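Local structure of biofilm-associated surface protein (Staphylococcus aureus, 7C7U) at residues 193-198 / 254-259. The protein is a calcium-binding, cell wall-anchored surface protein that takes part in biofilm formation, probably switching between folded and amyloid-forming states. Numbering follows the deposited sequence.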
loop_
_atom_site.group_PDB
_atom_site.type_symbol
_atom_site.label_atom_id
_atom_site.label_comp_id
_atom_site.label_asym_id
_atom_site.label_seq_id
_atom_site.Cartn_x
_atom_site.Cartn_y
_atom_site.Cartn_z
ATOM N N ASP A 193 -25.978 -13.095 13.004
ATOM C CA ASP A 193 -26.982 -13.479 13.989
ATOM C C ASP A 193 -26.362 -13.784 15.347
ATOM O O ASP A 193 -26.973 -13.483 16.381
ATOM C CB ASP A 193 -27.819 -14.654 13.464
ATOM C CG ASP A 193 -26.976 -15.823 12.998
ATOM O OD1 ASP A 193 -25.784 -15.626 12.683
ATOM O OD2 ASP A 193 -27.523 -16.945 12.913
ATOM N N ASP A 194 -25.142 -14.322 15.385
ATOM C CA ASP A 194 -24.552 -14.601 16.691
ATOM C C ASP A 194 -24.197 -13.309 17.430
ATOM O O ASP A 194 -24.476 -13.178 18.634
ATOM C CB ASP A 194 -23.352 -15.539 16.555
ATOM C CG ASP A 194 -22.227 -14.987 15.676
ATOM O OD1 ASP A 194 -22.432 -14.127 14.779
ATOM O OD2 ASP A 194 -21.110 -15.464 15.896
ATOM N N LEU A 195 -23.639 -12.330 16.718
ATOM C CA LEU A 195 -23.305 -11.048 17.334
ATOM C C LEU A 195 -24.562 -10.263 17.719
ATOM O O LEU A 195 -24.559 -9.540 18.719
ATOM C CB LEU A 195 -22.416 -10.233 16.395
ATOM C CG LEU A 195 -21.058 -10.860 16.020
ATOM C CD1 LEU A 195 -20.163 -9.877 15.242
ATOM C CD2 LEU A 195 -20.297 -11.382 17.232
ATOM N N VAL A 196 -25.625 -10.352 16.916
ATOM C CA VAL A 196 -26.879 -9.676 17.251
ATOM C C VAL A 196 -27.487 -10.262 18.522
ATOM O O VAL A 196 -27.985 -9.524 19.388
ATOM C CB VAL A 196 -27.863 -9.759 16.063
ATOM C CG1 VAL A 196 -29.315 -9.476 16.521
ATOM C CG2 VAL A 196 -27.451 -8.796 14.971
ATOM N N ASN A 197 -27.453 -11.595 18.664
ATOM C CA ASN A 197 -27.961 -12.210 19.891
ATOM C C ASN A 197 -27.150 -11.778 21.106
ATOM O O ASN A 197 -27.690 -11.665 22.217
ATOM C CB ASN A 197 -27.960 -13.735 19.769
ATOM C CG ASN A 197 -28.977 -14.243 18.758
ATOM O OD1 ASN A 197 -29.776 -13.474 18.225
ATOM N ND2 ASN A 197 -28.948 -15.545 18.484
ATOM N N LEU A 198 -25.842 -11.584 20.927
ATOM C CA LEU A 198 -25.003 -11.121 22.025
ATOM C C LEU A 198 -25.382 -9.707 22.436
ATOM O O LEU A 198 -25.574 -9.422 23.631
ATOM C CB LEU A 198 -23.519 -11.202 21.617
ATOM C CG LEU A 198 -22.885 -12.588 21.764
ATOM C CD1 LEU A 198 -21.704 -12.745 20.781
ATOM C CD2 LEU A 198 -22.420 -12.803 23.207
ATOM N N ASN A 254 -13.360 -13.332 23.752
ATOM C CA ASN A 254 -13.863 -14.108 22.625
ATOM C C ASN A 254 -13.454 -13.415 21.334
ATOM O O ASN A 254 -13.466 -12.184 21.256
ATOM C CB ASN A 254 -15.401 -14.229 22.695
ATOM C CG ASN A 254 -15.881 -14.744 24.036
ATOM O OD1 ASN A 254 -16.148 -15.933 24.197
ATOM N ND2 ASN A 254 -15.965 -13.846 25.025
ATOM N N TYR A 255 -13.098 -14.192 20.313
ATOM C CA TYR A 255 -12.544 -13.601 19.100
ATOM C C TYR A 255 -13.005 -14.409 17.890
ATOM O O TYR A 255 -13.238 -15.616 17.977
ATOM C CB TYR A 255 -10.988 -13.502 19.189
ATOM C CG TYR A 255 -10.367 -14.760 19.744
ATOM C CD1 TYR A 255 -9.982 -15.795 18.892
ATOM C CD2 TYR A 255 -10.234 -14.946 21.114
ATOM C CE1 TYR A 255 -9.448 -16.971 19.400
ATOM C CE2 TYR A 255 -9.714 -16.116 21.638
ATOM C CZ TYR A 255 -9.329 -17.132 20.778
ATOM O OH TYR A 255 -8.814 -18.304 21.293
ATOM N N GLN A 256 -13.203 -13.712 16.774
ATOM C CA GLN A 256 -13.624 -14.326 15.517
ATOM C C GLN A 256 -12.609 -13.944 14.448
ATOM O O GLN A 256 -12.395 -12.755 14.189
ATOM C CB GLN A 256 -15.038 -13.873 15.128
ATOM C CG GLN A 256 -16.115 -14.177 16.221
ATOM C CD GLN A 256 -17.559 -14.005 15.725
ATOM O OE1 GLN A 256 -17.813 -13.284 14.761
ATOM N NE2 GLN A 256 -18.514 -14.657 16.404
ATOM N N ILE A 257 -11.970 -14.941 13.837
ATOM C CA ILE A 257 -10.974 -14.712 12.784
ATOM C C ILE A 257 -11.596 -15.141 11.459
ATOM O O ILE A 257 -12.136 -16.246 11.356
ATOM C CB ILE A 257 -9.664 -15.475 13.067
ATOM C CG1 ILE A 257 -9.189 -15.248 14.506
ATOM C CG2 ILE A 257 -8.527 -15.099 12.056
ATOM C CD1 ILE A 257 -8.820 -13.792 14.820
ATOM N N ASP A 258 -11.546 -14.261 10.459
ATOM C CA ASP A 258 -12.125 -14.548 9.150
ATOM C C ASP A 258 -11.679 -15.919 8.646
ATOM O O ASP A 258 -10.480 -16.194 8.544
ATOM C CB ASP A 258 -11.708 -13.462 8.156
ATOM C CG ASP A 258 -12.521 -13.494 6.878
ATOM O OD1 ASP A 258 -12.565 -14.550 6.214
ATOM O OD2 ASP A 258 -13.129 -12.469 6.532
ATOM N N LYS A 259 -12.657 -16.776 8.354
ATOM C CA LYS A 259 -12.383 -18.147 7.923
ATOM C C LYS A 259 -11.471 -18.212 6.682
ATOM O O LYS A 259 -10.698 -19.163 6.531
ATOM C CB LYS A 259 -13.708 -18.868 7.668
ATOM C CG LYS A 259 -14.535 -18.279 6.547
ATOM C CD LYS A 259 -15.875 -19.012 6.421
ATOM C CE LYS A 259 -16.667 -18.503 5.226
ATOM N NZ LYS A 259 -15.879 -18.732 3.962
HETATM O O HOH W 1 -20.217 -13.396 13.336
#
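Asp194 and Gln256 join end groups in a small polar contact that ties the short helix 193-199 to strand 252-257 of a four-stranded antiparallel sheet. The two side chains point head-on at each other, and Gln256, extended beyond CG, reaches somewhat further than Asp194 to close the gap. Its NE2 donates to OD2 of Asp194 at 2.8 Å. The bond is bent, 145° at the hydrogen; OD2 lies close to the amide plane but is approached on its syn side, from somewhat above the carboxylate plane.

The carboxylate and amide planes are 17° apart, and a water donates to both the remaining carboxylate oxygen, Asp194 OD1 (2.7 Å), and the amide oxygen, Gln256 OE1 (2.8 Å). Direct bond and water bridge together close a ring that should limit rotation of both groups. Asp194 has CG between its backbone N and carbonyl carbon (chi1 60°), a position from which OD1 also takes a weak bond from Leu195 N. Leu195 passes beside the amide, CD2 lying 3.8 Å from Gln256 NE2.

Alongside, strand 359-369 pairs with strand 252-257, and its Ala365 touches both Leu195 and Gln256, while Leu198 rests on Tyr367; the helix thus packs against two adjacent strands.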